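Lipopolysaccharide core heptose(I) kinase RfaP (Pseudomonas aeruginosa, PDB 6DFL) phosphorylates the first heptose of the lipopolysaccharide inner core at the expense of ATP and also acts as a protein-tyrosine kinase. Local coordinates at residues E20-L25 against Y48-H53; T94-G99 against V113-A118; N160-Y165 against R191-D196; H168-T173 against S185-H190. All coordinates share one frame; numbering follows the deposited sequence.

Overall arrangement
The four contacts follow the kinase fold from the amino-terminal lobe to the catalytic centre. Contacts 1 and 2 share the five-stranded antiparallel sheet and touch where F49 pairs with T114: contact 1, buried, packs a helix on it through apolar side chains without a hydrogen bond, whereas contact 2, partly buried, is a backbone-bonded pair within it. Contact 4, a buried hairpin nearest the chain centre, combines strand bonds with histidine, serine and aspartate chemistry, and meets contact 2 through L117. Contact 3 is partly buried and the most charged, rich in arginine; it encloses contact 4 along the chain and is tied to it by H161–D188 and D163–H168 hydrogen bonds.

Contact 1 of 4, residues E20-L25 against Y48-H53; sequences EAVEAL and YFVKIH
From its CB, I52 sends two branches to helix 18-24. CG2, anti to the backbone N, lies 3.8 Å from E23 OE1. CG1 stands beside the backbone N (chi1 -61°), and the extended second torsion (163°) carries CD1 to the helix. There I52 CD1 ends 3.7 Å from V22 O. E23 OE2 lies 3.9 Å from the same I52 CD1. The tip therefore sits against the backbone carbonyl of V22, with the bent E23 chain crossing it obliquely; that carboxylate also makes a weak, long ion pair with R37. Two residues earlier in the strand, on the same face, V50 CG2 meets L25 CD1 at 3.8 Å, and V50 CG1 approaches V22 CG1 at 4.3 Å more loosely. No hydrogen bond joins the segments. The axes pass 9.4 Å apart, their directions differing by 123°, so the helix crosses the strand obliquely and V22, E23 and L25 spread over V50 and I52. K51 points away from the helix, and its NZ forms a salt bridge with E78 of helix 76-87, in keeping with the lysine–glutamate pair of protein kinases. The arrangement is helix-on-sheet packing, in which helix 18-24 covers part of the five-stranded sheet of the kinase amino-terminal lobe.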
loop_
_atom_site.group_PDB
_atom_site.type_symbol
_atom_site.label_atom_id
_atom_site.label_comp_id
_atom_site.label_asym_id
_atom_site.label_seq_id
_atom_site.Cartn_x
_atom_site.Cartn_y
_atom_site.Cartn_z
ATOM N N GLU A 20 25.955 -15.294 -19.571
ATOM C CA GLU A 20 25.824 -16.734 -19.737
ATOM C C GLU A 20 25.334 -17.383 -18.451
ATOM O O GLU A 20 24.408 -18.196 -18.475
ATOM C CB GLU A 20 27.162 -17.334 -20.167
ATOM C CG GLU A 20 27.709 -16.766 -21.473
ATOM C CD GLU A 20 29.127 -17.235 -21.760
ATOM O OE1 GLU A 20 29.834 -17.605 -20.795
ATOM O OE2 GLU A 20 29.533 -17.241 -22.945
ATOM N N ALA A 21 25.910 -16.998 -17.311
ATOM C CA ALA A 21 25.606 -17.690 -16.063
ATOM C C ALA A 21 24.144 -17.527 -15.643
ATOM O O ALA A 21 23.569 -18.458 -15.067
ATOM C CB ALA A 21 26.540 -17.210 -14.955
ATOM N N VAL A 22 23.524 -16.361 -15.881
ATOM C CA VAL A 22 22.119 -16.242 -15.491
ATOM C C VAL A 22 21.276 -17.205 -16.288
ATOM O O VAL A 22 20.322 -17.786 -15.762
ATOM C CB VAL A 22 21.557 -14.818 -15.643
ATOM C CG1 VAL A 22 21.544 -14.136 -14.311
ATOM C CG2 VAL A 22 22.269 -14.026 -16.721
ATOM N N GLU A 23 21.599 -17.366 -17.576
ATOM C CA GLU A 23 20.891 -18.296 -18.441
ATOM C C GLU A 23 21.130 -19.746 -18.038
ATOM O O GLU A 23 20.390 -20.633 -18.476
ATOM C CB GLU A 23 21.323 -18.079 -19.890
ATOM C CG GLU A 23 21.078 -16.686 -20.413
ATOM C CD GLU A 23 19.730 -16.552 -21.087
ATOM O OE1 GLU A 23 19.547 -15.600 -21.876
ATOM O OE2 GLU A 23 18.852 -17.403 -20.836
ATOM N N ALA A 24 22.151 -20.006 -17.227
ATOM C CA ALA A 24 22.455 -21.353 -16.767
ATOM C C ALA A 24 21.857 -21.663 -15.402
ATOM O O ALA A 24 21.874 -22.828 -14.990
ATOM C CB ALA A 24 23.972 -21.569 -16.724
ATOM N N LEU A 25 21.345 -20.660 -14.692
ATOM C CA LEU A 25 20.671 -20.903 -13.426
ATOM C C LEU A 25 19.395 -21.698 -13.656
ATOM O O LEU A 25 18.742 -21.580 -14.699
ATOM C CB LEU A 25 20.344 -19.588 -12.734
ATOM C CG LEU A 25 21.538 -18.850 -12.145
ATOM C CD1 LEU A 25 21.161 -17.398 -11.939
ATOM C CD2 LEU A 25 21.961 -19.492 -10.833
ATOM N N TYR A 48 16.175 -17.144 -4.869
ATOM C CA TYR A 48 16.290 -15.891 -5.590
ATOM C C TYR A 48 15.439 -15.996 -6.842
ATOM O O TYR A 48 15.279 -17.080 -7.409
ATOM C CB TYR A 48 17.732 -15.585 -6.005
ATOM C CG TYR A 48 18.762 -15.624 -4.903
ATOM C CD1 TYR A 48 19.201 -16.831 -4.373
ATOM C CD2 TYR A 48 19.340 -14.453 -4.430
ATOM C CE1 TYR A 48 20.153 -16.872 -3.375
ATOM C CE2 TYR A 48 20.294 -14.484 -3.426
ATOM C CZ TYR A 48 20.699 -15.697 -2.901
ATOM O OH TYR A 48 21.654 -15.742 -1.901
ATOM N N PHE A 49 14.907 -14.866 -7.283
ATOM C CA PHE A 49 14.144 -14.818 -8.519
ATOM C C PHE A 49 15.022 -14.232 -9.610
ATOM O O PHE A 49 15.737 -13.255 -9.378
ATOM C CB PHE A 49 12.859 -14.014 -8.342
ATOM C CG PHE A 49 11.880 -14.658 -7.394
ATOM C CD1 PHE A 49 11.121 -15.756 -7.805
ATOM C CD2 PHE A 49 11.720 -14.178 -6.093
ATOM C CE1 PHE A 49 10.222 -16.363 -6.948
ATOM C CE2 PHE A 49 10.815 -14.779 -5.221
ATOM C CZ PHE A 49 10.062 -15.880 -5.659
ATOM N N VAL A 50 15.017 -14.877 -10.772
ATOM C CA VAL A 50 15.864 -14.513 -11.899
ATOM C C VAL A 50 14.957 -13.994 -12.997
ATOM O O VAL A 50 14.056 -14.713 -13.447
ATOM C CB VAL A 50 16.690 -15.706 -12.398
ATOM C CG1 VAL A 50 17.427 -15.333 -13.674
ATOM C CG2 VAL A 50 17.654 -16.174 -11.322
ATOM N N LYS A 51 15.180 -12.754 -13.420
ATOM C CA LYS A 51 14.401 -12.151 -14.491
ATOM C C LYS A 51 15.360 -11.803 -15.619
ATOM O O LYS A 51 16.293 -11.020 -15.421
ATOM C CB LYS A 51 13.634 -10.925 -13.983
ATOM C CG LYS A 51 12.458 -11.271 -13.058
ATOM C CD LYS A 51 12.229 -10.243 -11.958
ATOM C CE LYS A 51 12.834 -10.718 -10.623
ATOM N NZ LYS A 51 12.514 -9.854 -9.412
ATOM N N ILE A 52 15.151 -12.408 -16.785
ATOM C CA ILE A 52 16.014 -12.230 -17.948
ATOM C C ILE A 52 15.185 -11.660 -19.086
ATOM O O ILE A 52 14.110 -12.179 -19.395
ATOM C CB ILE A 52 16.658 -13.554 -18.392
ATOM C CG1 ILE A 52 17.536 -14.130 -17.291
ATOM C CG2 ILE A 52 17.445 -13.359 -19.677
ATOM C CD1 ILE A 52 17.855 -15.604 -17.529
ATOM N N HIS A 53 15.692 -10.609 -19.721
ATOM C CA HIS A 53 15.064 -10.015 -20.892
ATOM C C HIS A 53 16.086 -10.156 -22.007
ATOM O O HIS A 53 17.269 -9.878 -21.796
ATOM C CB HIS A 53 14.685 -8.546 -20.642
ATOM C CG HIS A 53 14.081 -8.285 -19.282
ATOM N ND1 HIS A 53 12.784 -7.842 -19.111
ATOM C CD2 HIS A 53 14.597 -8.407 -18.032
ATOM C CE1 HIS A 53 12.526 -7.719 -17.820
ATOM N NE2 HIS A 53 13.608 -8.062 -17.146
#

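Contact 2 of 4, residues T94-G99 against V113-A118; sequences TAVAYG and VTEELA
The shortest bond of the pair runs from V113 N to A97 O, 2.8 Å long and nearly straight at 166°, although the donor stands above the carbonyl plane (27° out of it). E115 N gives a second bond to T94 O at 2.9 Å, approaching almost along the C=O axis. Between them V113 O receives V96 N at 2.9 Å, and A97 N adds a weak bond to the same oxygen at 3.4 Å. Two consecutive residues thus face one, and the register slips by a residue between the A95–T114 and A97–V113 pairs. A97 CB lies 4.0 Å from V113 CB on one face, while V96 CG2, in the crowded position between backbone N and carbonyl carbon, reaches V113 CG1 at 3.9 Å. At the strand end the extended E115 chain runs beside T94, with E115 OE1 against T94 CB at 3.5 Å, and crosses V96 at about a right angle. T114 OG1 turns to K51 NZ of the neighbouring strand. The whole is a classic beta bulge in the hairpin of strands 95-101 and 109-115, consistent with the fourth and fifth strands of a kinase amino-terminal lobe.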
loop_
_atom_site.group_PDB
_atom_site.type_symbol
_atom_site.label_atom_id
_atom_site.label_comp_id
_atom_site.label_asym_id
_atom_site.label_seq_id
_atom_site.Cartn_x
_atom_site.Cartn_y
_atom_site.Cartn_z
ATOM N N THR A 94 15.772 -7.027 -2.429
ATOM C CA THR A 94 17.189 -6.733 -2.524
ATOM C C THR A 94 17.693 -7.379 -3.801
ATOM O O THR A 94 17.324 -8.516 -4.105
ATOM C CB THR A 94 17.932 -7.247 -1.294
ATOM O OG1 THR A 94 17.466 -6.531 -0.146
ATOM C CG2 THR A 94 19.432 -7.055 -1.441
ATOM N N ALA A 95 18.485 -6.637 -4.568
ATOM C CA ALA A 95 18.971 -7.074 -5.870
ATOM C C ALA A 95 20.423 -7.502 -5.737
ATOM O O ALA A 95 21.277 -6.693 -5.371
ATOM C CB ALA A 95 18.847 -5.953 -6.896
ATOM N N VAL A 96 20.699 -8.769 -6.036
ATOM C CA VAL A 96 22.055 -9.298 -5.912
ATOM C C VAL A 96 22.781 -9.399 -7.245
ATOM O O VAL A 96 24.002 -9.627 -7.253
ATOM C CB VAL A 96 22.054 -10.675 -5.218
ATOM C CG1 VAL A 96 21.712 -10.519 -3.749
ATOM C CG2 VAL A 96 21.062 -11.626 -5.904
ATOM N N ALA A 97 22.091 -9.216 -8.367
ATOM C CA ALA A 97 22.764 -9.262 -9.656
ATOM C C ALA A 97 21.918 -8.537 -10.693
ATOM O O ALA A 97 20.689 -8.653 -10.689
ATOM C CB ALA A 97 23.025 -10.715 -10.096
ATOM N N TYR A 98 22.593 -7.819 -11.592
ATOM C CA TYR A 98 21.941 -6.997 -12.597
ATOM C C TYR A 98 22.893 -6.860 -13.770
ATOM O O TYR A 98 24.107 -6.792 -13.573
ATOM C CB TYR A 98 21.571 -5.620 -12.019
ATOM C CG TYR A 98 21.268 -4.561 -13.056
ATOM C CD1 TYR A 98 20.099 -4.603 -13.784
ATOM C CD2 TYR A 98 22.144 -3.511 -13.293
ATOM C CE1 TYR A 98 19.802 -3.658 -14.711
ATOM C CE2 TYR A 98 21.851 -2.539 -14.241
ATOM C CZ TYR A 98 20.666 -2.633 -14.949
ATOM O OH TYR A 98 20.348 -1.679 -15.888
ATOM N N GLY A 99 22.353 -6.826 -14.981
ATOM C CA GLY A 99 23.210 -6.666 -16.142
ATOM C C GLY A 99 22.466 -6.161 -17.345
ATOM O O GLY A 99 21.285 -6.471 -17.543
ATOM N N VAL A 113 18.561 -10.400 -10.723
ATOM C CA VAL A 113 18.256 -11.426 -9.736
ATOM C C VAL A 113 17.989 -10.749 -8.391
ATOM O O VAL A 113 18.870 -10.068 -7.860
ATOM C CB VAL A 113 19.411 -12.422 -9.605
ATOM C CG1 VAL A 113 19.037 -13.494 -8.621
ATOM C CG2 VAL A 113 19.767 -12.976 -10.969
ATOM N N THR A 114 16.798 -10.977 -7.830
ATOM C CA THR A 114 16.383 -10.462 -6.535
ATOM C C THR A 114 16.282 -11.592 -5.521
ATOM O O THR A 114 15.852 -12.700 -5.851
ATOM C CB THR A 114 15.015 -9.763 -6.621
ATOM O OG1 THR A 114 14.004 -10.710 -7.013
ATOM C CG2 THR A 114 15.053 -8.618 -7.623
ATOM N N GLU A 115 16.650 -11.293 -4.279
ATOM C CA GLU A 115 16.453 -12.228 -3.181
ATOM C C GLU A 115 14.972 -12.497 -2.948
ATOM O O GLU A 115 14.112 -11.643 -3.187
ATOM C CB GLU A 115 17.062 -11.693 -1.891
ATOM C CG GLU A 115 18.572 -11.756 -1.823
ATOM C CD GLU A 115 19.117 -11.122 -0.537
ATOM O OE1 GLU A 115 18.348 -10.444 0.188
ATOM O OE2 GLU A 115 20.320 -11.301 -0.249
ATOM N N GLU A 116 14.678 -13.704 -2.476
ATOM C CA GLU A 116 13.325 -14.028 -2.069
ATOM C C GLU A 116 13.028 -13.410 -0.709
ATOM O O GLU A 116 13.889 -13.355 0.171
ATOM C CB GLU A 116 13.121 -15.537 -2.004
ATOM C CG GLU A 116 11.668 -15.925 -1.828
ATOM C CD GLU A 116 11.450 -17.432 -1.858
ATOM O OE1 GLU A 116 12.229 -18.152 -1.198
ATOM O OE2 GLU A 116 10.502 -17.884 -2.541
ATOM N N LEU A 117 11.801 -12.943 -0.550
ATOM C CA LEU A 117 11.313 -12.448 0.723
ATOM C C LEU A 117 10.403 -13.509 1.317
ATOM O O LEU A 117 9.357 -13.833 0.738
ATOM C CB LEU A 117 10.572 -11.129 0.537
ATOM C CG LEU A 117 11.479 -10.049 -0.030
ATOM C CD1 LEU A 117 10.638 -9.085 -0.828
ATOM C CD2 LEU A 117 12.231 -9.349 1.092
ATOM N N ALA A 118 10.807 -14.062 2.455
ATOM C CA ALA A 118 10.093 -15.203 3.010
ATOM C C ALA A 118 10.531 -15.412 4.451
ATOM O O ALA A 118 11.702 -15.199 4.779
ATOM C CB ALA A 118 10.354 -16.461 2.171
#

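Contact 3 of 4, residues N160-Y165 against R191-D196; sequences NHRDCY and RAQTRD
H161, R162 and D163 form the HRD motif of the protein kinase catalytic loop, and D163 is the active-site residue inferred by similarity. The ionic contact is the D163–R191 salt bridge. R191 grips D163 side-on: NE reaches the syn lone pair of OD2 at 3.1 Å, almost straight (172°) and in the guanidinium plane, while NH2 meets OD1 at 2.8 Å from above the carboxylate plane. Y165 OH adds a weak hydrogen bond to D163 OD1 at 2.8 Å. Such a grip would stabilise the charged carboxylate and restrict its rotation. Stacking comes next: the R162 guanidinium lies flat on that of R191, centres 4.6 Å apart and planes at 24°, bringing two like charges together. Backbone bonds fix the other end, where N160 and Q193 make an antiparallel hydrogen-bonded pair, N160 N to Q193 O and Q193 N to N160 O, each 3.1 Å. The N-H groups of H161 and R162 bind the D206 carboxylate of helix 200-212, which holds the turn of the loop. Side-chain amides finish the contact, their planes 78° apart: Q193 OE1 accepts R195 NH2 at 3.0 Å and, more weakly, N160 ND2 at 3.3 Å.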
loop_
_atom_site.group_PDB
_atom_site.type_symbol
_atom_site.label_atom_id
_atom_site.label_comp_id
_atom_site.label_asym_id
_atom_site.label_seq_id
_atom_site.Cartn_x
_atom_site.Cartn_y
_atom_site.Cartn_z
ATOM N N ASN A 160 7.057 5.595 -9.450
ATOM C CA ASN A 160 5.687 5.126 -9.565
ATOM C C ASN A 160 5.689 3.639 -9.937
ATOM O O ASN A 160 6.489 3.178 -10.761
ATOM C CB ASN A 160 4.870 5.951 -10.572
ATOM C CG ASN A 160 5.392 5.848 -11.981
ATOM O OD1 ASN A 160 6.430 6.419 -12.289
ATOM N ND2 ASN A 160 4.664 5.124 -12.862
ATOM N N HIS A 161 4.795 2.889 -9.304
ATOM C CA HIS A 161 4.888 1.442 -9.357
ATOM C C HIS A 161 4.509 0.907 -10.724
ATOM O O HIS A 161 5.294 0.192 -11.340
ATOM C CB HIS A 161 4.002 0.814 -8.299
ATOM C CG HIS A 161 4.351 -0.599 -8.020
ATOM N ND1 HIS A 161 4.716 -1.043 -6.769
ATOM C CD2 HIS A 161 4.440 -1.667 -8.846
ATOM C CE1 HIS A 161 4.985 -2.336 -6.833
ATOM N NE2 HIS A 161 4.834 -2.736 -8.082
ATOM N N ARG A 162 3.306 1.249 -11.187
ATOM C CA ARG A 162 2.679 0.838 -12.443
ATOM C C ARG A 162 1.926 -0.472 -12.281
ATOM O O ARG A 162 1.003 -0.750 -13.043
ATOM C CB ARG A 162 3.672 0.731 -13.585
ATOM C CG ARG A 162 4.063 2.059 -14.119
ATOM C CD ARG A 162 4.502 1.947 -15.530
ATOM N NE ARG A 162 3.353 1.947 -16.436
ATOM C CZ ARG A 162 3.457 1.947 -17.760
ATOM N NH1 ARG A 162 4.659 1.941 -18.319
ATOM N NH2 ARG A 162 2.368 1.984 -18.511
ATOM N N ASP A 163 2.268 -1.250 -11.266
ATOM C CA ASP A 163 1.482 -2.389 -10.823
ATOM C C ASP A 163 1.252 -2.328 -9.322
ATOM O O ASP A 163 1.576 -3.253 -8.567
ATOM C CB ASP A 163 2.196 -3.663 -11.241
ATOM C CG ASP A 163 2.240 -3.805 -12.737
ATOM O OD1 ASP A 163 1.153 -3.870 -13.341
ATOM O OD2 ASP A 163 3.341 -3.800 -13.303
ATOM N N CYS A 164 0.671 -1.211 -8.875
ATOM C CA CYS A 164 0.469 -0.926 -7.460
ATOM C C CYS A 164 -0.825 -1.583 -6.997
ATOM O O CYS A 164 -1.909 -1.002 -7.052
ATOM C CB CYS A 164 0.448 0.575 -7.235
ATOM S SG CYS A 164 0.832 0.980 -5.575
ATOM N N TYR A 165 -0.720 -2.839 -6.580
ATOM C CA TYR A 165 -1.862 -3.585 -6.085
ATOM C C TYR A 165 -1.508 -4.133 -4.722
ATOM O O TYR A 165 -0.331 -4.329 -4.402
ATOM C CB TYR A 165 -2.250 -4.763 -6.995
ATOM C CG TYR A 165 -2.044 -4.506 -8.447
ATOM C CD1 TYR A 165 -2.682 -3.452 -9.082
ATOM C CD2 TYR A 165 -1.229 -5.349 -9.218
ATOM C CE1 TYR A 165 -2.499 -3.216 -10.451
ATOM C CE2 TYR A 165 -1.046 -5.134 -10.592
ATOM C CZ TYR A 165 -1.686 -4.068 -11.197
ATOM O OH TYR A 165 -1.501 -3.828 -12.534
ATOM N N ARG A 191 7.933 -3.048 -14.150
ATOM C CA ARG A 191 7.539 -1.884 -14.944
ATOM C C ARG A 191 7.682 -0.541 -14.207
ATOM O O ARG A 191 7.137 0.461 -14.678
ATOM C CB ARG A 191 6.074 -1.989 -15.363
ATOM C CG ARG A 191 5.730 -3.071 -16.321
ATOM C CD ARG A 191 4.444 -2.695 -17.034
ATOM N NE ARG A 191 3.286 -2.680 -16.151
ATOM C CZ ARG A 191 2.097 -2.211 -16.506
ATOM N NH1 ARG A 191 1.918 -1.704 -17.718
ATOM N NH2 ARG A 191 1.093 -2.240 -15.640
ATOM N N ALA A 192 8.331 -0.503 -13.052
ATOM C CA ALA A 192 8.380 0.731 -12.295
ATOM C C ALA A 192 9.227 1.778 -13.003
ATOM O O ALA A 192 10.304 1.492 -13.543
ATOM C CB ALA A 192 8.939 0.489 -10.885
ATOM N N GLN A 193 8.749 3.016 -12.946
ATOM C CA GLN A 193 9.442 4.163 -13.508
ATOM C C GLN A 193 10.053 5.020 -12.406
ATOM O O GLN A 193 9.370 5.399 -11.434
ATOM C CB GLN A 193 8.486 4.985 -14.350
ATOM C CG GLN A 193 7.897 4.176 -15.446
ATOM C CD GLN A 193 6.884 4.958 -16.206
ATOM O OE1 GLN A 193 6.289 5.911 -15.669
ATOM N NE2 GLN A 193 6.667 4.579 -17.468
ATOM N N THR A 194 11.330 5.351 -12.590
ATOM C CA THR A 194 12.115 6.070 -11.609
ATOM C C THR A 194 12.547 7.397 -12.194
ATOM O O THR A 194 13.241 7.428 -13.221
ATOM C CB THR A 194 13.338 5.265 -11.214
ATOM O OG1 THR A 194 12.914 3.960 -10.826
ATOM C CG2 THR A 194 14.101 5.950 -10.088
ATOM N N ARG A 195 12.160 8.480 -11.521
ATOM C CA ARG A 195 12.512 9.826 -11.928
ATOM C C ARG A 195 12.966 10.584 -10.707
ATOM O O ARG A 195 12.989 10.052 -9.589
ATOM C CB ARG A 195 11.330 10.532 -12.594
ATOM C CG ARG A 195 10.715 9.794 -13.754
ATOM C CD ARG A 195 9.422 10.464 -14.131
ATOM N NE ARG A 195 8.872 9.909 -15.360
ATOM C CZ ARG A 195 7.917 8.984 -15.415
ATOM N NH1 ARG A 195 7.395 8.498 -14.298
ATOM N NH2 ARG A 195 7.485 8.554 -16.600
ATOM N N ASP A 196 13.306 11.847 -10.906
ATOM C CA ASP A 196 13.543 12.632 -9.710
ATOM C C ASP A 196 12.244 13.124 -9.099
ATOM O O ASP A 196 12.181 13.283 -7.880
ATOM C CB ASP A 196 14.506 13.778 -9.994
ATOM C CG ASP A 196 15.975 13.344 -9.857
ATOM O OD1 ASP A 196 16.251 12.248 -9.275
ATOM O OD2 ASP A 196 16.855 14.113 -10.322
#

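Contact 4 of 4, residues H168-T173 against S185-H190; sequences HFLLHT and SVIDLH
H168 opens the pairing: its O accepts I187 N at 2.8 Å. Its ring takes D188 CB over one face, 3.6 Å from the centroid and 17° off the normal, a CH-pi contact, while ND1 hydrogen-bonds D163 O of the catalytic loop. F169 and V186 form a non-hydrogen-bonded pair in which F169 CE1 lies 3.9 Å from V186 CB, the two side chains running alongside each other. L170 is bonded both ways: its N reaches S185 O at 2.6 Å, nearly straight (175°), and its O receives S185 N at 2.8 Å. The L170 and I187 side chains cross at about a right angle, with L170 CD1 3.8 Å from I187 CG2. Two residues on, the H172 ring presents NE2 edge-on to S185 OG at 2.6 Å, a bond either atom could donate. These links make an antiparallel hairpin of strands 169-172 and 184-186. Beyond it lies D188, which probably corresponds to the DFG aspartate of protein kinases; D188 OD1 accepts H190 ND1 through its syn lone pair at 2.7 Å. That hydrogen bond would stabilise a D188 carboxylate held close to D163, whereas the proximity of the two acids would raise the cost of charging both.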
loop_
_atom_site.group_PDB
_atom_site.type_symbol
_atom_site.label_atom_id
_atom_site.label_comp_id
_atom_site.label_asym_id
_atom_site.label_seq_id
_atom_site.Cartn_x
_atom_site.Cartn_y
_atom_site.Cartn_z
ATOM N N HIS A 168 1.038 -6.873 -4.410
ATOM C CA HIS A 168 2.462 -6.592 -4.498
ATOM C C HIS A 168 3.020 -5.984 -3.228
ATOM O O HIS A 168 4.109 -5.391 -3.256
ATOM C CB HIS A 168 2.753 -5.711 -5.702
ATOM C CG HIS A 168 2.562 -6.431 -6.991
ATOM N ND1 HIS A 168 2.025 -5.832 -8.108
ATOM C CD2 HIS A 168 2.788 -7.728 -7.327
ATOM C CE1 HIS A 168 1.953 -6.718 -9.087
ATOM N NE2 HIS A 168 2.418 -7.872 -8.641
ATOM N N PHE A 169 2.313 -6.133 -2.113
ATOM C CA PHE A 169 2.824 -5.744 -0.804
ATOM C C PHE A 169 2.897 -6.992 0.060
ATOM O O PHE A 169 1.887 -7.682 0.237
ATOM C CB PHE A 169 1.939 -4.673 -0.163
ATOM C CG PHE A 169 2.008 -3.366 -0.863
ATOM C CD1 PHE A 169 2.898 -2.377 -0.426
ATOM C CD2 PHE A 169 1.218 -3.115 -1.969
ATOM C CE1 PHE A 169 2.991 -1.189 -1.077
ATOM C CE2 PHE A 169 1.310 -1.907 -2.636
ATOM C CZ PHE A 169 2.201 -0.946 -2.180
ATOM N N LEU A 170 4.084 -7.286 0.580
ATOM C CA LEU A 170 4.305 -8.480 1.376
ATOM C C LEU A 170 4.243 -8.129 2.855
ATOM O O LEU A 170 4.952 -7.228 3.330
ATOM C CB LEU A 170 5.640 -9.117 1.012
ATOM C CG LEU A 170 5.655 -9.673 -0.424
ATOM C CD1 LEU A 170 6.764 -10.686 -0.614
ATOM C CD2 LEU A 170 4.296 -10.262 -0.815
ATOM N N LEU A 171 3.365 -8.813 3.573
ATOM C CA LEU A 171 3.383 -8.789 5.024
ATOM C C LEU A 171 4.344 -9.862 5.515
ATOM O O LEU A 171 4.321 -11.002 5.030
ATOM C CB LEU A 171 1.977 -9.022 5.564
ATOM C CG LEU A 171 1.887 -9.260 7.056
ATOM C CD1 LEU A 171 2.102 -7.956 7.849
ATOM C CD2 LEU A 171 0.533 -9.845 7.342
ATOM N N HIS A 172 5.207 -9.505 6.460
ATOM C CA HIS A 172 6.268 -10.412 6.881
ATOM C C HIS A 172 5.785 -11.294 8.024
ATOM O O HIS A 172 5.373 -10.788 9.069
ATOM C CB HIS A 172 7.512 -9.631 7.277
ATOM C CG HIS A 172 8.325 -9.192 6.102
ATOM N ND1 HIS A 172 9.274 -10.000 5.516
ATOM C CD2 HIS A 172 8.304 -8.048 5.378
ATOM C CE1 HIS A 172 9.818 -9.365 4.495
ATOM N NE2 HIS A 172 9.251 -8.177 4.393
ATOM N N THR A 173 5.847 -12.614 7.821
ATOM C CA THR A 173 5.328 -13.591 8.771
ATOM C C THR A 173 6.421 -14.328 9.542
ATOM O O THR A 173 6.143 -15.360 10.160
ATOM C CB THR A 173 4.442 -14.613 8.058
ATOM O OG1 THR A 173 5.183 -15.211 6.991
ATOM C CG2 THR A 173 3.200 -13.938 7.507
ATOM N N SER A 185 6.831 -5.173 2.734
ATOM C CA SER A 185 7.747 -4.922 1.632
ATOM C C SER A 185 6.931 -4.801 0.357
ATOM O O SER A 185 5.987 -5.573 0.140
ATOM C CB SER A 185 8.778 -6.032 1.478
ATOM O OG SER A 185 9.510 -6.205 2.666
ATOM N N VAL A 186 7.272 -3.830 -0.465
ATOM C CA VAL A 186 6.676 -3.731 -1.790
ATOM C C VAL A 186 7.515 -4.561 -2.755
ATOM O O VAL A 186 8.751 -4.552 -2.694
ATOM C CB VAL A 186 6.577 -2.266 -2.246
ATOM C CG1 VAL A 186 7.957 -1.580 -2.194
ATOM C CG2 VAL A 186 5.958 -2.182 -3.660
ATOM N N ILE A 187 6.848 -5.301 -3.636
ATOM C CA ILE A 187 7.580 -6.113 -4.599
ATOM C C ILE A 187 7.058 -5.803 -5.984
ATOM O O ILE A 187 6.299 -4.844 -6.166
ATOM C CB ILE A 187 7.449 -7.613 -4.294
ATOM C CG1 ILE A 187 5.980 -8.028 -4.431
ATOM C CG2 ILE A 187 7.992 -7.927 -2.910
ATOM C CD1 ILE A 187 5.754 -9.516 -4.610
ATOM N N ASP A 188 7.422 -6.665 -6.939
ATOM C CA ASP A 188 7.226 -6.541 -8.373
ATOM C C ASP A 188 7.344 -5.135 -8.908
ATOM O O ASP A 188 6.332 -4.446 -9.072
ATOM C CB ASP A 188 5.871 -7.048 -8.819
ATOM C CG ASP A 188 5.701 -6.890 -10.318
ATOM O OD1 ASP A 188 6.669 -7.205 -11.045
ATOM O OD2 ASP A 188 4.650 -6.411 -10.775
ATOM N N LEU A 189 8.556 -4.716 -9.247
ATOM C CA LEU A 189 8.759 -3.389 -9.800
ATOM C C LEU A 189 9.166 -3.463 -11.267
ATOM O O LEU A 189 9.839 -2.561 -11.775
ATOM C CB LEU A 189 9.787 -2.650 -8.947
ATOM C CG LEU A 189 9.263 -2.465 -7.516
ATOM C CD1 LEU A 189 10.360 -2.300 -6.504
ATOM C CD2 LEU A 189 8.354 -1.267 -7.469
ATOM N N HIS A 190 8.748 -4.522 -11.962
ATOM C CA HIS A 190 9.352 -4.834 -13.256
ATOM C C HIS A 190 9.060 -3.755 -14.294
ATOM O O HIS A 190 9.872 -3.545 -15.202
ATOM C CB HIS A 190 8.877 -6.210 -13.739
ATOM C CG HIS A 190 7.487 -6.198 -14.278
ATOM N ND1 HIS A 190 6.376 -6.089 -13.468
ATOM C CD2 HIS A 190 7.028 -6.210 -15.548
ATOM C CE1 HIS A 190 5.289 -6.053 -14.215
ATOM N NE2 HIS A 190 5.657 -6.130 -15.481
#